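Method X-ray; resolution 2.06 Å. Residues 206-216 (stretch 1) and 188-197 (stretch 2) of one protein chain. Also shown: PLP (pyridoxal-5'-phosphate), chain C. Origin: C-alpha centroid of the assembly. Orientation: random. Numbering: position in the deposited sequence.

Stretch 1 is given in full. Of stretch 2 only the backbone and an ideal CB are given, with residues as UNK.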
# COMPACT_ATOMS: atom_id res chain seq x y z
N MET A 206 1.94 4.10 3.24
CA MET A 206 0.90 3.86 4.26
C MET A 206 0.32 5.17 4.65
O MET A 206 0.97 6.21 4.43
CB MET A 206 1.41 3.07 5.47
CG MET A 206 0.93 1.58 5.59
SD MET A 206 1.66 1.18 7.16
CE MET A 206 0.94 -0.37 7.71
N ALA A 207 -0.93 5.12 5.16
CA ALA A 207 -1.67 6.31 5.47
C ALA A 207 -2.31 6.18 6.88
O ALA A 207 -3.32 5.53 7.04
CB ALA A 207 -2.74 6.54 4.41
N PRO A 208 -1.70 6.76 7.90
CA PRO A 208 -2.26 6.80 9.27
C PRO A 208 -3.53 7.66 9.30
O PRO A 208 -3.52 8.79 8.78
CB PRO A 208 -1.19 7.51 10.11
CG PRO A 208 0.02 7.58 9.28
CD PRO A 208 -0.39 7.43 7.81
N ILE A 209 -4.56 7.14 9.92
CA ILE A 209 -5.84 7.86 10.01
C ILE A 209 -6.27 7.88 11.42
O ILE A 209 -5.89 7.01 12.19
CB ILE A 209 -6.97 7.25 9.12
CG1 ILE A 209 -7.35 5.85 9.59
CG2 ILE A 209 -6.58 7.21 7.66
CD1 ILE A 209 -8.57 5.22 8.79
N THR A 210 -7.08 8.87 11.76
CA THR A 210 -7.76 8.87 13.01
C THR A 210 -9.15 9.47 12.83
O THR A 210 -9.37 10.38 12.00
CB THR A 210 -6.94 9.65 14.13
OG1 THR A 210 -7.50 9.40 15.42
CG2 THR A 210 -6.87 11.12 13.88
N TYR A 211 -10.07 9.01 13.67
CA TYR A 211 -11.40 9.58 13.70
C TYR A 211 -12.13 9.26 15.01
O TYR A 211 -11.72 8.37 15.74
CB TYR A 211 -12.19 9.12 12.49
CG TYR A 211 -12.34 7.63 12.37
CD1 TYR A 211 -13.37 6.93 13.05
CD2 TYR A 211 -11.48 6.90 11.56
CE1 TYR A 211 -13.52 5.53 12.88
CE2 TYR A 211 -11.63 5.54 11.40
CZ TYR A 211 -12.62 4.86 12.07
OH TYR A 211 -12.69 3.52 11.87
N ASN A 212 -13.18 10.04 15.30
CA ASN A 212 -13.96 10.01 16.56
C ASN A 212 -15.23 9.20 16.42
O ASN A 212 -15.45 8.55 15.40
CB ASN A 212 -14.27 11.45 17.10
CG ASN A 212 -15.10 12.33 16.11
OD1 ASN A 212 -15.67 11.85 15.14
ND2 ASN A 212 -15.18 13.61 16.40
N GLU A 213 -16.06 9.23 17.47
CA GLU A 213 -17.31 8.46 17.60
C GLU A 213 -18.39 9.02 16.65
O GLU A 213 -19.17 8.26 16.08
CB GLU A 213 -17.76 8.44 19.08
CG GLU A 213 -19.29 8.37 19.32
CD GLU A 213 -19.76 8.14 20.83
OE1 GLU A 213 -20.58 7.20 21.05
OE2 GLU A 213 -19.34 8.89 21.76
N ARG A 214 -18.38 10.35 16.41
CA ARG A 214 -19.23 10.93 15.34
C ARG A 214 -18.98 10.24 14.00
O ARG A 214 -19.93 9.80 13.35
CB ARG A 214 -19.04 12.45 15.19
CG ARG A 214 -19.40 13.25 16.44
CD ARG A 214 -20.21 14.54 16.10
NE ARG A 214 -19.33 15.43 15.42
CZ ARG A 214 -19.62 16.18 14.38
NH1 ARG A 214 -20.83 16.27 13.90
NH2 ARG A 214 -18.64 16.91 13.86
N VAL A 215 -17.71 10.15 13.60
CA VAL A 215 -17.32 9.40 12.37
C VAL A 215 -17.64 7.90 12.44
O VAL A 215 -18.21 7.34 11.50
CB VAL A 215 -15.87 9.64 11.93
CG1 VAL A 215 -15.57 8.89 10.61
CG2 VAL A 215 -15.65 11.11 11.70
N ALA A 216 -17.36 7.29 13.58
CA ALA A 216 -17.53 5.83 13.72
C ALA A 216 -19.02 5.44 13.64
O ALA A 216 -19.37 4.49 12.96
CB ALA A 216 -16.84 5.26 15.03
N UNK A 188 -11.39 20.25 16.87
CA UNK A 188 -12.66 19.63 16.61
C UNK A 188 -12.64 19.05 15.20
O UNK A 188 -13.59 19.20 14.43
CB UNK A 188 -13.80 20.63 16.79
N UNK A 189 -11.54 18.41 14.88
CA UNK A 189 -11.45 17.60 13.66
C UNK A 189 -12.05 16.23 13.95
O UNK A 189 -11.70 15.55 14.96
CB UNK A 189 -10.00 17.47 13.18
N UNK A 190 -12.97 15.84 13.08
CA UNK A 190 -13.64 14.55 13.20
C UNK A 190 -12.87 13.38 12.59
O UNK A 190 -12.93 12.26 13.11
CB UNK A 190 -15.02 14.64 12.54
N UNK A 191 -12.20 13.61 11.47
CA UNK A 191 -11.31 12.65 10.91
C UNK A 191 -10.13 13.35 10.31
O UNK A 191 -10.28 14.46 9.69
CB UNK A 191 -12.02 11.78 9.87
N UNK A 192 -8.93 12.76 10.50
CA UNK A 192 -7.68 13.33 9.95
C UNK A 192 -6.93 12.19 9.29
O UNK A 192 -6.91 11.10 9.80
CB UNK A 192 -6.83 14.00 11.03
N UNK A 193 -6.28 12.47 8.17
CA UNK A 193 -5.51 11.45 7.53
C UNK A 193 -4.14 12.01 7.36
O UNK A 193 -3.95 13.14 6.87
CB UNK A 193 -6.12 11.00 6.20
N UNK A 194 -3.16 11.20 7.72
CA UNK A 194 -1.76 11.57 7.50
C UNK A 194 -1.14 10.81 6.36
O UNK A 194 -1.78 9.95 5.74
CB UNK A 194 -0.94 11.34 8.77
N UNK A 195 0.12 11.13 6.06
CA UNK A 195 0.94 10.28 5.19
C UNK A 195 2.29 10.05 5.83
O UNK A 195 2.64 10.67 6.84
CB UNK A 195 1.11 10.91 3.80
N UNK A 196 3.07 9.13 5.29
CA UNK A 196 4.30 8.73 5.95
C UNK A 196 5.57 9.38 5.39
O UNK A 196 6.55 9.56 6.13
CB UNK A 196 4.44 7.21 5.86
N UNK A 197 5.59 9.71 4.09
CA UNK A 197 6.83 9.98 3.38
C UNK A 197 7.21 11.46 3.43
O UNK A 197 8.16 11.90 2.73
CB UNK A 197 6.71 9.52 1.93
N1 PLP C . -2.35 15.30 0.15
C2 PLP C . -1.35 16.37 0.33
C2A PLP C . -1.59 17.60 0.98
C3 PLP C . -0.04 16.25 -0.15
O3 PLP C . 0.89 17.24 0.03
C4 PLP C . 0.40 15.12 -0.80
C4A PLP C . 1.90 15.04 -1.30
C5 PLP C . -0.50 14.08 -0.99
C6 PLP C . -1.86 14.14 -0.55
C5A PLP C . 0.01 12.90 -1.75
O4P PLP C . -0.19 11.77 -1.05
P PLP C . 0.41 10.51 -1.79
O1P PLP C . 1.26 10.90 -2.99
O2P PLP C . -0.98 9.65 -2.09
O3P PLP C . 1.28 9.59 -0.68

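Position 188 has phi/psi of 58/43, the left-handed region, where glycine, asparagine or aspartate are most at ease; nothing of stretch 1 lies within 5.5 Å of its ideal CB. The residue is Lys 188, whose chain leads away. Position 189 is equally free of stretch 1, so the contact selects nothing; it is Ile 189.

At 190 the CB points sideways, yet the ideal CB lies 3.7 Å from Val 215 CG2, with the amide of Asn 212 and the guanidinium of Arg 214 close by. These donors call for an acceptor: a short acid such as aspartate matches them well, and asparagine could accept but brings no charge to meet Arg 214. The carboxylate of Asp 190 reaches both. Asp 190 OD1 accepts from Asn 212 ND2 at 2.9 Å and, weakly, from Arg 214 NE at 3.2 Å, while Asp 190 OD2 forms a salt bridge with Arg 214 NH2 at 2.7 Å. Asp 190 O accepts from Asn 212 N at 3.1 Å. The same Asn 212 side chain that donates through ND2 also caps the helix, Asn 212 OD1 accepting from Val 215 N at 3.1 Å.

At 191 the backbone is extended, and the ideal CB shares a sheet face with Tyr 211, 3.7 Å from Tyr 211 CB and 4.1 Å from Val 215 CG2. Such close neighbours favour a small apolar side chain. Ala 191 packs against both.

Position 192 projects to the face of Thr 210. An extended strand and a methyl, Thr 210 CG2, 4.1 Å from the ideal CB suit a small or beta-branched residue, among them alanine, serine, threonine and valine. Ala 192 offers its methyl, and its backbone makes two hydrogen bonds: Ala 192 N to Thr 210 O at 2.8 Å, and Thr 210 N to Ala 192 O at 3.0 Å.

Position 193 returns to the other face, beside Ile 209, and suits a beta-branched or other aliphatic residue. Ile 193 CG1 and CG2 both lie 4.0 Å from Ile 209 CG2.

At 194, an ideal CB would sit 3.6 Å from Pro 208 O, so a small residue is reasonable. Gly 194 N donates to Pro 208 O at 2.7 Å. Position 195 points away, leaving the choice wide; it is Gly 195.

Position 196 points toward stretch 1, its ideal CB 3.9 Å from Met 206 O. Serine or threonine could place a hydroxyl there, and threonine adds a methyl. Thr 196 OG1 lies 3.2 Å from Met 206 O, and Thr 196 CG2 4.2 Å from Pro 208 CD.

Position 197 faces the PLP phosphate, inviting a polar donor. Gln 197 NE2 donates to PLP O3P at 2.6 Å.

Stretch 2 (188-197) KIDAAIGGTQ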
# COMPACT_ATOMS: atom_id res chain seq x y z
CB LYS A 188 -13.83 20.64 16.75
CG LYS A 188 -13.94 21.40 18.11
CD LYS A 188 -14.05 20.53 19.33
CE LYS A 188 -14.86 21.21 20.45
NZ LYS A 188 -14.31 22.55 20.71
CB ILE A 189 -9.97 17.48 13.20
CG1 ILE A 189 -9.40 18.87 12.87
CG2 ILE A 189 -9.79 16.41 12.07
CD1 ILE A 189 -7.82 18.85 12.49
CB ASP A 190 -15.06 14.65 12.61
CG ASP A 190 -15.91 15.70 13.29
OD1 ASP A 190 -16.24 15.48 14.48
OD2 ASP A 190 -16.25 16.73 12.62
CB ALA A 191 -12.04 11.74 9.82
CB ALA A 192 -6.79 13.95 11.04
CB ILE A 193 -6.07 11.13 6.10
CG1 ILE A 193 -7.57 10.74 6.13
CG2 ILE A 193 -5.13 10.13 5.38
CD1 ILE A 193 -8.61 11.92 5.70
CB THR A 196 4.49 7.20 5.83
OG1 THR A 196 4.07 6.78 4.51
CG2 THR A 196 3.59 6.48 6.81
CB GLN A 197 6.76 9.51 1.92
CG GLN A 197 5.80 10.47 1.01
CD GLN A 197 4.32 10.04 0.99
OE1 GLN A 197 3.89 9.24 1.83
NE2 GLN A 197 3.55 10.55 0.03
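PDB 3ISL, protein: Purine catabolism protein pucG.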